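Local coordinates for protein CBIX (Paracoccus pantotrophus, PDB 4CCS) that acts as the terminal enzyme of siroheme biosynthesis in denitrifying bacteria, probably as a chelatase that inserts iron into sirohydrochlorin, at residues R3-V8 against A37-A42; L58-F63 against R87-F92. All coordinates share one frame; numbering follows the deposited sequence. Where two conformers were deposited one is given.

Interaction 1: residues R3-V8 against A37-A42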
ATOM      1  N   ARG A   3      -7.789 -20.030 -10.282  1.00 39.12           N
ATOM      2  CA  ARG A   3      -8.999 -19.439 -10.847  1.00 37.75           C
ATOM      3  C   ARG A   3      -9.664 -18.455  -9.867  1.00 36.95           C
ATOM      4  O   ARG A   3      -9.886 -17.320 -10.239  1.00 36.55           O
ATOM      5  CB  ARG A   3      -9.966 -20.526 -11.359  1.00 39.96           C
ATOM      6  CG  ARG A   3     -11.288 -19.995 -11.911  1.00 53.54           C
ATOM      7  CD  ARG A   3     -11.381 -20.077 -13.425  1.00 68.97           C
ATOM      8  NE  ARG A   3     -12.720 -19.719 -13.900  1.00 79.85           N
ATOM      9  CZ  ARG A   3     -13.736 -20.573 -14.008  1.00 95.89           C
ATOM     10  NH1 ARG A   3     -13.577 -21.849 -13.677  1.00 86.88           N
ATOM     11  NH2 ARG A   3     -14.918 -20.157 -14.445  1.00 80.42           N
ATOM     12  N   ASN A   4      -9.962 -18.864  -8.635  1.00 32.25           N
ATOM     13  CA  ASN A   4     -10.584 -17.953  -7.661  1.00 31.39           C
ATOM     14  C   ASN A   4      -9.533 -17.045  -7.007  1.00 31.26           C
ATOM     15  O   ASN A   4      -8.544 -17.549  -6.466  1.00 30.61           O
ATOM     16  CB  ASN A   4     -11.349 -18.742  -6.592  1.00 34.29           C
ATOM     17  CG  ASN A   4     -12.808 -19.011  -6.896  1.00 62.48           C
ATOM     18  OD1 ASN A   4     -13.400 -18.477  -7.843  1.00 59.40           O
ATOM     19  ND2 ASN A   4     -13.441 -19.808  -6.048  1.00 53.89           N
ATOM     20  N   VAL A   5      -9.728 -15.713  -7.083  1.00 25.73           N
ATOM     21  CA  VAL A   5      -8.799 -14.735  -6.478  1.00 23.70           C
ATOM     22  C   VAL A   5      -9.545 -13.728  -5.595  1.00 25.11           C
ATOM     23  O   VAL A   5     -10.495 -13.089  -6.047  1.00 24.20           O
ATOM     24  CB  VAL A   5      -7.871 -14.022  -7.517  1.00 27.46           C
ATOM     25  CG1 VAL A   5      -6.911 -13.034  -6.837  1.00 26.71           C
ATOM     26  CG2 VAL A   5      -7.081 -15.033  -8.351  1.00 27.32           C
ATOM     27  N   LEU A   6      -9.072 -13.555  -4.355  1.00 20.91           N
ATOM     28  CA  LEU A   6      -9.647 -12.577  -3.442  1.00 20.91           C
ATOM     29  C   LEU A   6      -8.584 -11.543  -3.043  1.00 21.59           C
ATOM     30  O   LEU A   6      -7.540 -11.916  -2.517  1.00 19.67           O
ATOM     31  CB  LEU A   6     -10.246 -13.313  -2.221  1.00 22.44           C
ATOM     32  CG  LEU A   6     -11.177 -12.543  -1.271  1.00 29.47           C
ATOM     33  CD1 LEU A   6     -12.371 -11.894  -2.014  1.00 30.00           C
ATOM     34  CD2 LEU A   6     -11.702 -13.473  -0.185  1.00 32.18           C
ATOM     35  N   ILE A   7      -8.835 -10.260  -3.355  1.00 19.35           N
ATOM     36  CA  ILE A   7      -7.983  -9.108  -2.992  1.00 18.78           C
ATOM     37  C   ILE A   7      -8.503  -8.683  -1.619  1.00 20.80           C
ATOM     38  O   ILE A   7      -9.679  -8.315  -1.490  1.00 18.96           O
ATOM     39  CB  ILE A   7      -8.079  -7.949  -4.016  1.00 22.08           C
ATOM     40  CG1 ILE A   7      -7.869  -8.410  -5.489  1.00 23.07           C
ATOM     41  CG2 ILE A   7      -7.147  -6.787  -3.644  1.00 21.80           C
ATOM     42  CD1 ILE A   7      -6.659  -9.244  -5.856  1.00 40.47           C
ATOM     43  N   VAL A   8      -7.651  -8.799  -0.595  1.00 17.42           N
ATOM     44  CA  VAL A   8      -8.038  -8.576   0.800  1.00 16.38           C
ATOM     45  C   VAL A   8      -7.373  -7.351   1.412  1.00 18.94           C
ATOM     46  O   VAL A   8      -6.148  -7.243   1.415  1.00 18.41           O
ATOM     47  CB  VAL A   8      -7.785  -9.864   1.638  1.00 19.74           C
ATOM     48  CG1 VAL A   8      -8.104  -9.648   3.120  1.00 19.31           C
ATOM     49  CG2 VAL A   8      -8.590 -11.043   1.089  1.00 19.34           C
ATOM     50  N   ALA A  37      -8.945 -15.859 -14.408  1.00 32.77           N
ATOM     51  CA  ALA A  37      -9.375 -15.922 -13.013  1.00 31.27           C
ATOM     52  C   ALA A  37     -10.649 -15.124 -12.718  1.00 30.95           C
ATOM     53  O   ALA A  37     -10.991 -14.210 -13.466  1.00 29.63           O
ATOM     54  CB  ALA A  37      -8.243 -15.427 -12.111  1.00 31.93           C
ATOM     55  N   CYS A  38     -11.330 -15.480 -11.607  1.00 27.33           N
ATOM     56  CA  CYS A  38     -12.526 -14.806 -11.089  0.50 26.60           C
ATOM     57  C   CYS A  38     -12.017 -13.967  -9.912  1.00 27.24           C
ATOM     58  O   CYS A  38     -11.728 -14.540  -8.861  1.00 25.85           O
ATOM     59  CB  CYS A  38     -13.557 -15.832 -10.625  0.50 27.27           C
ATOM     60  SG  CYS A  38     -14.070 -17.010 -11.902  0.50 31.37           S
ATOM     61  N   VAL A  39     -11.860 -12.661 -10.099  1.00 22.32           N
ATOM     62  CA  VAL A  39     -11.309 -11.732  -9.102  1.00 21.32           C
ATOM     63  C   VAL A  39     -12.386 -10.969  -8.353  1.00 23.29           C
ATOM     64  O   VAL A  39     -13.206 -10.297  -8.970  1.00 22.60           O
ATOM     65  CB  VAL A  39     -10.292 -10.754  -9.761  1.00 24.06           C
ATOM     66  CG1 VAL A  39      -9.540  -9.928  -8.705  1.00 23.37           C
ATOM     67  CG2 VAL A  39      -9.305 -11.506 -10.660  1.00 23.88           C
ATOM     68  N   ARG A  40     -12.350 -11.042  -7.012  1.00 20.18           N
ATOM     69  CA  ARG A  40     -13.296 -10.317  -6.155  1.00 19.89           C
ATOM     70  C   ARG A  40     -12.521  -9.603  -5.043  1.00 22.55           C
ATOM     71  O   ARG A  40     -11.351  -9.929  -4.815  1.00 22.91           O
ATOM     72  CB  ARG A  40     -14.359 -11.268  -5.571  1.00 19.11           C
ATOM     73  CG  ARG A  40     -15.318 -11.865  -6.615  1.00 28.99           C
ATOM     74  CD  ARG A  40     -16.219 -10.819  -7.266  1.00 35.99           C
ATOM     75  NE  ARG A  40     -17.185 -11.412  -8.195  1.00 38.00           N
ATOM     76  CZ  ARG A  40     -16.962 -11.638  -9.487  1.00 50.23           C
ATOM     77  NH1 ARG A  40     -15.790 -11.331 -10.032  1.00 33.88           N
ATOM     78  NH2 ARG A  40     -17.907 -12.171 -10.244  1.00 42.87           N
ATOM     79  N   GLY A  41     -13.145  -8.609  -4.392  1.00 19.03           N
ATOM     80  CA  GLY A  41     -12.493  -7.855  -3.323  1.00 18.67           C
ATOM     81  C   GLY A  41     -13.206  -8.022  -1.979  1.00 22.96           C
ATOM     82  O   GLY A  41     -14.418  -8.270  -1.929  1.00 21.61           O
ATOM     83  N   ALA A  42     -12.443  -7.886  -0.886  1.00 19.05           N
ATOM     84  CA  ALA A  42     -12.976  -7.989   0.475  1.00 19.60           C
ATOM     85  C   ALA A  42     -12.179  -7.163   1.468  1.00 22.01           C
ATOM     86  O   ALA A  42     -10.956  -7.034   1.351  1.00 19.87           O
ATOM     87  CB  ALA A  42     -12.980  -9.453   0.926  1.00 20.81           C
TER
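Ile7 and Val39 meet on one face of two parallel strands, their side chains crossing obliquely. At the root of the isoleucine side chain, Ile7 CB lies near Arg40 O. CG1, anti to the carbonyl carbon (chi1 -51°), meets both Arg40 O and the CG1 methyl of Val39, with Ile7 CG1 and Val39 CG1 3.9 Å apart. At the tip, Ile7 CD1 still touches Val39 CG1 at 4.1 Å. Nearer the start of the strands Val5 CG2 touches Ala37 CB, 4.0 Å away. Beta-branched Val5, Ile7 and Val39 suit this extended backbone, and helix 215-226 packs over Val5 and Ile7 with Ile219 and Ile223. Gly41, level with Ile7, adds no side chain to this face.

On the other face the end of Leu6 comes nearer the partner strand, CD1 lying 3.9 Å from the small CB of Ala42 and 4.1 Å from Arg40 CB. Of the Arg40 side chain, CB is what meets Leu6. Its chain bends at chi2, and NH1 donates to Val39 O at 3.0 Å; the acceptor is in the guanidinium plane, but NH1 stands above the carbonyl plane. The charged end thus ties to its own strand and stays at the surface.

Between the strands runs a ladder of five backbone hydrogen bonds. Val5 and Ile7 each use both N and O, as do Cys38 and Arg40 in reply, the straightest bond being Ile7 N to Arg40 O (2.9 Å, 173°). Four CA-H...O contacts, such as Val8 CA to Ala42 O at 3.3 Å, accompany them. With helix 16-30 linking the strands, this is a beta-alpha-beta crossover, forming the edge of a four-stranded parallel sheet consistent with a lobe of the chelatase fold.

Interaction 2: residues L58-F63 against R87-F92; sequences LIYPLF and RILPPF
Leu58 and Ile59 pair in parallel with Arg87 and Ile88, held by hydrogen bonds from Ile59 N to Arg87 O and from Leu89 N to Ile59 O (2.8 Å, 164°), before the ladder breaks at prolines. Pro61 has no N-H to offer Leu89 O; its CD sits there instead, 3.3 Å away. One more backbone bond follows, Phe92 N to Pro61 O at 3.0 Å.

Early in the pairing Leu58 and Arg87 lie side by side, Leu58 CD2 resting 3.7 Å from Arg87 CB, so the arginine's aliphatic stem serves as an apolar neighbour. Elsewhere, Pro61 and Ile88 pack at an angle, Pro61 CG meeting Ile88 CG2 at 3.8 Å, and Pro61 CB lies over the centre of the Phe63 ring.

With CG anti to its backbone N (chi1 -176°), the Tyr60 ring is carried to Leu89, whose CD1 lies at its edge, near its plane, while Tyr60 OH comes 3.4 Å from Phe92 CA and hydrogen-bonds Asp95 OD2. A phenylalanine here, lacking that hydroxyl, would probably leave Asp95 OD2 without this mate and a small gap beside Phe92 CA. Leu62 CD2 touches Phe92 CD1 at 4.0 Å.

The chemistry is therefore mainly apolar: few backbone bonds set the register, prolines reduce the N-H groups needing partners, and the buried phenol is satisfied through its acid.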
ATOM      1  N   LEU A  58      -6.703 -18.028  -4.381  1.00 28.56           N
ATOM      2  CA  LEU A  58      -5.458 -17.288  -4.161  1.00 27.97           C
ATOM      3  C   LEU A  58      -5.838 -15.977  -3.448  1.00 29.23           C
ATOM      4  O   LEU A  58      -6.819 -15.344  -3.820  1.00 28.30           O
ATOM      5  CB  LEU A  58      -4.724 -16.961  -5.478  1.00 28.51           C
ATOM      6  CG  LEU A  58      -4.290 -18.119  -6.406  1.00 33.82           C
ATOM      7  CD1 LEU A  58      -3.362 -17.598  -7.484  1.00 34.07           C
ATOM      8  CD2 LEU A  58      -3.574 -19.214  -5.645  1.00 36.21           C
ATOM      9  N   ILE A  59      -5.075 -15.587  -2.430  1.00 25.84           N
ATOM     10  CA  ILE A  59      -5.315 -14.358  -1.671  1.00 25.17           C
ATOM     11  C   ILE A  59      -4.234 -13.327  -1.991  1.00 26.75           C
ATOM     12  O   ILE A  59      -3.053 -13.604  -1.759  1.00 26.29           O
ATOM     13  CB  ILE A  59      -5.390 -14.653  -0.132  1.00 28.49           C
ATOM     14  CG1 ILE A  59      -6.410 -15.793   0.229  1.00 28.96           C
ATOM     15  CG2 ILE A  59      -5.651 -13.377   0.682  1.00 28.73           C
ATOM     16  CD1 ILE A  59      -7.940 -15.599  -0.228  1.00 34.22           C
ATOM     17  N   TYR A  60      -4.623 -12.145  -2.517  1.00 22.60           N
ATOM     18  CA  TYR A  60      -3.667 -11.052  -2.727  1.00 21.57           C
ATOM     19  C   TYR A  60      -3.901 -10.054  -1.570  1.00 21.91           C
ATOM     20  O   TYR A  60      -4.886  -9.313  -1.594  1.00 20.41           O
ATOM     21  CB  TYR A  60      -3.802 -10.364  -4.096  1.00 21.78           C
ATOM     22  CG  TYR A  60      -2.752  -9.294  -4.334  1.00 22.16           C
ATOM     23  CD1 TYR A  60      -2.967  -7.974  -3.940  1.00 22.58           C
ATOM     24  CD2 TYR A  60      -1.541  -9.600  -4.953  1.00 22.16           C
ATOM     25  CE1 TYR A  60      -1.999  -6.990  -4.141  1.00 21.45           C
ATOM     26  CE2 TYR A  60      -0.570  -8.620  -5.170  1.00 22.93           C
ATOM     27  CZ  TYR A  60      -0.799  -7.318  -4.750  1.00 26.81           C
ATOM     28  OH  TYR A  60       0.144  -6.344  -4.985  1.00 23.70           O
ATOM     29  N   PRO A  61      -3.028 -10.062  -0.554  1.00 18.96           N
ATOM     30  CA  PRO A  61      -3.210  -9.160   0.588  1.00 18.15           C
ATOM     31  C   PRO A  61      -2.684  -7.745   0.323  1.00 22.64           C
ATOM     32  O   PRO A  61      -1.521  -7.569  -0.056  1.00 20.07           O
ATOM     33  CB  PRO A  61      -2.463  -9.859   1.727  1.00 19.58           C
ATOM     34  CG  PRO A  61      -1.458 -10.770   1.059  1.00 24.31           C
ATOM     35  CD  PRO A  61      -1.810 -10.896  -0.406  1.00 19.82           C
ATOM     36  N   LEU A  62      -3.531  -6.727   0.559  1.00 21.22           N
ATOM     37  CA  LEU A  62      -3.114  -5.320   0.427  1.00 21.87           C
ATOM     38  C   LEU A  62      -2.364  -4.869   1.699  1.00 24.62           C
ATOM     39  O   LEU A  62      -2.719  -3.864   2.317  1.00 24.71           O
ATOM     40  CB  LEU A  62      -4.331  -4.409   0.158  1.00 22.34           C
ATOM     41  CG  LEU A  62      -5.029  -4.534  -1.199  1.00 26.07           C
ATOM     42  CD1 LEU A  62      -6.262  -3.625  -1.250  1.00 25.47           C
ATOM     43  CD2 LEU A  62      -4.090  -4.162  -2.351  1.00 28.91           C
ATOM     44  N   PHE A  63      -1.366  -5.650   2.122  1.00 20.40           N
ATOM     45  CA  PHE A  63      -0.589  -5.358   3.332  1.00 20.77           C
ATOM     46  C   PHE A  63       0.763  -4.767   2.932  1.00 25.11           C
ATOM     47  O   PHE A  63       1.205  -4.996   1.806  1.00 22.93           O
ATOM     48  CB  PHE A  63      -0.429  -6.614   4.208  1.00 22.12           C
ATOM     49  CG  PHE A  63      -1.692  -7.383   4.569  1.00 23.25           C
ATOM     50  CD1 PHE A  63      -2.952  -6.797   4.442  1.00 24.88           C
ATOM     51  CD2 PHE A  63      -1.613  -8.670   5.099  1.00 24.43           C
ATOM     52  CE1 PHE A  63      -4.113  -7.505   4.788  1.00 25.66           C
ATOM     53  CE2 PHE A  63      -2.773  -9.379   5.437  1.00 27.02           C
ATOM     54  CZ  PHE A  63      -4.014  -8.791   5.284  1.00 24.68           C
ATOM     55  N   ARG A  87      -3.960 -20.314  -0.766  1.00 36.84           N
ATOM     56  CA  ARG A  87      -2.628 -19.764  -0.973  1.00 35.63           C
ATOM     57  C   ARG A  87      -2.603 -18.243  -0.820  1.00 34.61           C
ATOM     58  O   ARG A  87      -3.361 -17.542  -1.484  1.00 31.76           O
ATOM     59  CB  ARG A  87      -2.108 -20.192  -2.352  1.00 37.47           C
ATOM     60  CG  ARG A  87      -0.653 -19.836  -2.635  1.00 53.00           C
ATOM     61  CD  ARG A  87      -0.255 -20.315  -4.018  1.00 65.55           C
ATOM     62  NE  ARG A  87       1.000 -19.714  -4.465  1.00 74.16           N
ATOM     63  CZ  ARG A  87       1.450 -19.760  -5.715  1.00 86.82           C
ATOM     64  NH1 ARG A  87       0.748 -20.379  -6.657  1.00 74.07           N
ATOM     65  NH2 ARG A  87       2.599 -19.181  -6.035  1.00 72.10           N
ATOM     66  N   ILE A  88      -1.700 -17.742   0.036  1.00 30.80           N
ATOM     67  CA  ILE A  88      -1.524 -16.303   0.263  1.00 30.06           C
ATOM     68  C   ILE A  88      -0.325 -15.811  -0.552  1.00 33.27           C
ATOM     69  O   ILE A  88       0.809 -16.243  -0.329  1.00 33.91           O
ATOM     70  CB  ILE A  88      -1.412 -15.948   1.774  1.00 32.38           C
ATOM     71  CG1 ILE A  88      -2.651 -16.450   2.559  1.00 32.30           C
ATOM     72  CG2 ILE A  88      -1.209 -14.433   1.958  1.00 32.16           C
ATOM     73  CD1 ILE A  88      -2.446 -16.602   4.054  1.00 38.97           C
ATOM     74  N   LEU A  89      -0.581 -14.911  -1.490  1.00 28.20           N
ATOM     75  CA  LEU A  89       0.448 -14.339  -2.351  1.00 27.18           C
ATOM     76  C   LEU A  89       1.296 -13.295  -1.588  1.00 29.55           C
ATOM     77  O   LEU A  89       0.879 -12.879  -0.494  1.00 28.26           O
ATOM     78  CB  LEU A  89      -0.190 -13.695  -3.603  1.00 27.13           C
ATOM     79  CG  LEU A  89      -1.134 -14.555  -4.459  1.00 32.03           C
ATOM     80  CD1 LEU A  89      -1.523 -13.829  -5.718  1.00 32.13           C
ATOM     81  CD2 LEU A  89      -0.540 -15.934  -4.764  1.00 37.28           C
ATOM     82  N   PRO A  90       2.471 -12.864  -2.154  1.00 25.58           N
ATOM     83  CA  PRO A  90       3.255 -11.797  -1.523  1.00 24.47           C
ATOM     84  C   PRO A  90       2.389 -10.527  -1.451  1.00 25.29           C
ATOM     85  O   PRO A  90       1.611 -10.261  -2.374  1.00 23.81           O
ATOM     86  CB  PRO A  90       4.431 -11.612  -2.483  1.00 26.64           C
ATOM     87  CG  PRO A  90       4.664 -12.974  -3.013  1.00 31.61           C
ATOM     88  CD  PRO A  90       3.301 -13.599  -3.144  1.00 27.60           C
ATOM     89  N   PRO A  91       2.488  -9.772  -0.351  1.00 20.73           N
ATOM     90  CA  PRO A  91       1.652  -8.581  -0.179  1.00 19.64           C
ATOM     91  C   PRO A  91       1.997  -7.406  -1.102  1.00 21.74           C
ATOM     92  O   PRO A  91       3.100  -7.341  -1.651  1.00 20.09           O
ATOM     93  CB  PRO A  91       1.862  -8.228   1.292  1.00 21.05           C
ATOM     94  CG  PRO A  91       3.240  -8.679   1.576  1.00 25.69           C
ATOM     95  CD  PRO A  91       3.373  -9.973   0.815  1.00 22.00           C
ATOM     96  N   PHE A  92       1.049  -6.455  -1.232  1.00 19.00           N
ATOM     97  CA  PHE A  92       1.162  -5.206  -1.994  1.00 18.44           C
ATOM     98  C   PHE A  92       2.515  -4.509  -1.738  1.00 21.76           C
ATOM     99  O   PHE A  92       3.166  -4.071  -2.690  1.00 20.84           O
ATOM    100  CB  PHE A  92      -0.007  -4.252  -1.605  1.00 19.66           C
ATOM    101  CG  PHE A  92       0.046  -2.868  -2.224  1.00 20.44           C
ATOM    102  CD1 PHE A  92      -0.516  -2.623  -3.467  1.00 23.82           C
ATOM    103  CD2 PHE A  92       0.669  -1.814  -1.562  1.00 20.95           C
ATOM    104  CE1 PHE A  92      -0.463  -1.338  -4.038  1.00 23.83           C
ATOM    105  CE2 PHE A  92       0.743  -0.543  -2.145  1.00 23.26           C
ATOM    106  CZ  PHE A  92       0.177  -0.315  -3.379  1.00 21.26           C
TER

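How the interactions relate
Interaction 1 closes before interaction 2 opens along the chain, and their centres lie about 10 Å apart in one parallel sheet. Its order is 38-43, 4-9, 57-61, 87-88, so the two contacts are its outer pairings, one at each edge. Between them strand 4-9 lies against 57-61: Asn4 O to Leu58 N and Val8 O to Leu62 N are probable hydrogen bonds, and Ile7 CD1 packs on Tyr60 CB. Helices 16-30 and 68-80 provide the respective crossovers. The C-terminal helix 215-226 touches side chains of both contacts, so the chain's end returns to this sheet; strands 121-126, 152-157, 175-179 and 204-205 form a second sheet with the same strand order, consistent with a two-lobed chelatase.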